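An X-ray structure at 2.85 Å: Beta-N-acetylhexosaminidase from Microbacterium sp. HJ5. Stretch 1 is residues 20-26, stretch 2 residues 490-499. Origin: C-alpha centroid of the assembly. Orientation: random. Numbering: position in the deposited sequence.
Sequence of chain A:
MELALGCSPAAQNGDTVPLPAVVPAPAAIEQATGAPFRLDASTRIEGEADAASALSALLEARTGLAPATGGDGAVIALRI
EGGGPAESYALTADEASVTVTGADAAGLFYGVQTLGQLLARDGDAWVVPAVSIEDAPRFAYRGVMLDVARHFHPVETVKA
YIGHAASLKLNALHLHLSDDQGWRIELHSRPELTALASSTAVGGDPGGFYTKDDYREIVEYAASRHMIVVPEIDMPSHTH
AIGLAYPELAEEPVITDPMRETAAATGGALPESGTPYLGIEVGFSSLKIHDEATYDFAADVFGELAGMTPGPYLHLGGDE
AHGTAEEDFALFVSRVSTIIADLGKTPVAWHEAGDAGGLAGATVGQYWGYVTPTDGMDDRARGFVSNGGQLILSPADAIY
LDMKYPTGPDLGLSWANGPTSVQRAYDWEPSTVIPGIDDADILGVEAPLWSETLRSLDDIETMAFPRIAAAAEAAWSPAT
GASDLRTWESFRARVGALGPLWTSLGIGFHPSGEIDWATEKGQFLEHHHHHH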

# COMPACT_ATOMS: atom_id res chain seq x y z
N PRO A 20 0.69 18.41 -40.92
CA PRO A 20 1.33 17.19 -40.42
C PRO A 20 0.41 16.40 -39.52
O PRO A 20 -0.16 16.92 -38.56
CB PRO A 20 2.55 17.73 -39.66
CG PRO A 20 2.76 19.12 -40.17
CD PRO A 20 1.40 19.63 -40.49
N ALA A 21 0.27 15.11 -39.82
CA ALA A 21 -0.67 14.24 -39.12
C ALA A 21 -0.08 13.78 -37.79
O ALA A 21 1.05 13.31 -37.73
CB ALA A 21 -1.03 13.04 -39.98
N VAL A 22 -0.87 13.92 -36.72
CA VAL A 22 -0.49 13.49 -35.38
C VAL A 22 -1.75 13.07 -34.63
O VAL A 22 -2.75 13.79 -34.63
CB VAL A 22 0.26 14.59 -34.61
CG1 VAL A 22 1.73 14.64 -35.01
CG2 VAL A 22 -0.40 15.94 -34.85
N VAL A 23 -1.70 11.89 -34.01
CA VAL A 23 -2.84 11.36 -33.27
C VAL A 23 -2.41 11.04 -31.84
O VAL A 23 -1.40 10.35 -31.65
CB VAL A 23 -3.42 10.11 -33.96
CG1 VAL A 23 -4.68 9.63 -33.25
CG2 VAL A 23 -3.72 10.40 -35.42
N PRO A 24 -3.14 11.49 -30.81
CA PRO A 24 -4.39 12.26 -30.85
C PRO A 24 -4.21 13.68 -31.37
O PRO A 24 -3.13 14.25 -31.22
CB PRO A 24 -4.84 12.29 -29.38
CG PRO A 24 -4.02 11.25 -28.68
CD PRO A 24 -2.73 11.20 -29.43
N ALA A 25 -5.25 14.22 -31.99
CA ALA A 25 -5.21 15.57 -32.53
C ALA A 25 -4.89 16.56 -31.43
O ALA A 25 -5.65 16.66 -30.45
CB ALA A 25 -6.54 15.92 -33.20
N PRO A 26 -3.79 17.31 -31.52
CA PRO A 26 -3.45 18.26 -30.47
C PRO A 26 -4.48 19.38 -30.37
O PRO A 26 -5.30 19.60 -31.27
CB PRO A 26 -2.08 18.80 -30.90
CG PRO A 26 -1.56 17.80 -31.88
CD PRO A 26 -2.76 17.24 -32.57
N SER A 490 -11.06 13.76 -40.87
CA SER A 490 -9.68 14.08 -40.51
C SER A 490 -9.02 12.94 -39.74
O SER A 490 -7.85 12.63 -39.97
CB SER A 490 -9.64 15.37 -39.69
OG SER A 490 -8.34 15.63 -39.20
N PHE A 491 -9.76 12.31 -38.82
CA PHE A 491 -9.21 11.18 -38.07
C PHE A 491 -8.76 10.08 -39.02
O PHE A 491 -7.62 9.61 -38.94
CB PHE A 491 -10.24 10.65 -37.07
CG PHE A 491 -9.79 9.42 -36.33
CD1 PHE A 491 -9.01 9.53 -35.19
CD2 PHE A 491 -10.16 8.16 -36.76
CE1 PHE A 491 -8.59 8.41 -34.51
CE2 PHE A 491 -9.75 7.03 -36.07
CZ PHE A 491 -8.97 7.15 -34.95
N ARG A 492 -9.63 9.67 -39.94
CA ARG A 492 -9.29 8.63 -40.90
C ARG A 492 -8.08 8.98 -41.75
O ARG A 492 -7.45 8.08 -42.32
CB ARG A 492 -10.49 8.34 -41.81
N ALA A 493 -7.73 10.26 -41.84
CA ALA A 493 -6.53 10.65 -42.58
C ALA A 493 -5.29 10.63 -41.70
O ALA A 493 -4.21 10.21 -42.15
CB ALA A 493 -6.71 12.04 -43.19
N ARG A 494 -5.41 11.06 -40.44
CA ARG A 494 -4.25 11.17 -39.57
C ARG A 494 -3.80 9.82 -39.03
O ARG A 494 -2.60 9.52 -39.00
CB ARG A 494 -4.56 12.13 -38.42
CG ARG A 494 -4.92 13.54 -38.87
CD ARG A 494 -5.10 14.48 -37.69
NE ARG A 494 -6.45 14.40 -37.12
CZ ARG A 494 -6.74 13.79 -35.98
NH1 ARG A 494 -5.78 13.21 -35.27
NH2 ARG A 494 -7.99 13.77 -35.54
N VAL A 495 -4.75 8.98 -38.59
CA VAL A 495 -4.38 7.66 -38.10
C VAL A 495 -3.94 6.75 -39.24
O VAL A 495 -3.21 5.78 -39.02
CB VAL A 495 -5.54 7.05 -37.28
CG1 VAL A 495 -6.76 6.81 -38.13
CG2 VAL A 495 -5.11 5.77 -36.59
N GLY A 496 -4.34 7.05 -40.48
CA GLY A 496 -3.83 6.33 -41.63
C GLY A 496 -2.42 6.68 -42.01
O GLY A 496 -1.73 5.86 -42.62
N ALA A 497 -1.97 7.89 -41.67
CA ALA A 497 -0.59 8.28 -41.92
C ALA A 497 0.38 7.65 -40.93
O ALA A 497 1.58 7.54 -41.24
CB ALA A 497 -0.45 9.80 -41.89
N LEU A 498 -0.10 7.24 -39.76
CA LEU A 498 0.75 6.61 -38.75
C LEU A 498 0.94 5.12 -38.99
O LEU A 498 1.57 4.45 -38.17
CB LEU A 498 0.16 6.83 -37.36
CG LEU A 498 -0.23 8.27 -36.99
CD1 LEU A 498 -0.63 8.35 -35.53
CD2 LEU A 498 0.92 9.23 -37.29
N GLY A 499 0.41 4.59 -40.09
CA GLY A 499 0.59 3.20 -40.44
C GLY A 499 2.04 2.78 -40.52
O GLY A 499 2.46 1.81 -39.87

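Val-23 sits at the apolar centre of this contact. Its CA-to-CB bond points toward the helix, and its chi1 is t. Its CB lies 3.7 Å from Leu-498 CD1. Its CG1 approaches Phe-491 CE1 at 4.3 Å, oblique to the ring. Its CG2 rests 4.2 Å from Val-495 CB and 3.6 Å from Val-495 N. Val-495 N is hydrogen-bonded to Phe-491 O at 3.0 Å within the helix, so the methyl packs against a satisfied amide. One valine thus touches Phe-491, Val-495 and Leu-498.

Ala-21 extends the apolar packing. Its CA-to-CB bond also points toward the helix. The backbones come close here: the CA atoms of Ala-21 and Arg-494 are 4.7 Å apart. Ala-21 CB lies 3.7 Å from Arg-494 CA and 3.8 Å from Ala-497 CB. The CA-to-CB bond of Val-22, between the two inward residues, points away. Val-22 meets the helix through its carbonyl instead.

Arg-494 carries the contact from packing to polarity. Its NH1 donates a weak hydrogen bond to Val-22 O, 3.2 Å long with an angle of 135° at the hydrogen. The oxygen lies at the edge of the guanidinium, near its plane. Ala-25 CB covers one face of the group, 3.5 Å from Arg-494 NH1. Ala-25 N is also 3.5 Å from Arg-494 NH1, but both are donors and no hydrogen bond forms. A cis peptide bond precedes Pro-24, whose CA-to-CB bond points away from the helix.

Within stretch 2, Arg-494 NE donates to Ser-490 OG at 3.1 Å, with a favourable angle of 162°. This bond ties the side chain back to the preceding turn. Arg-494 NH1 and NH2 are also hydrogen-bonded elsewhere in the structure.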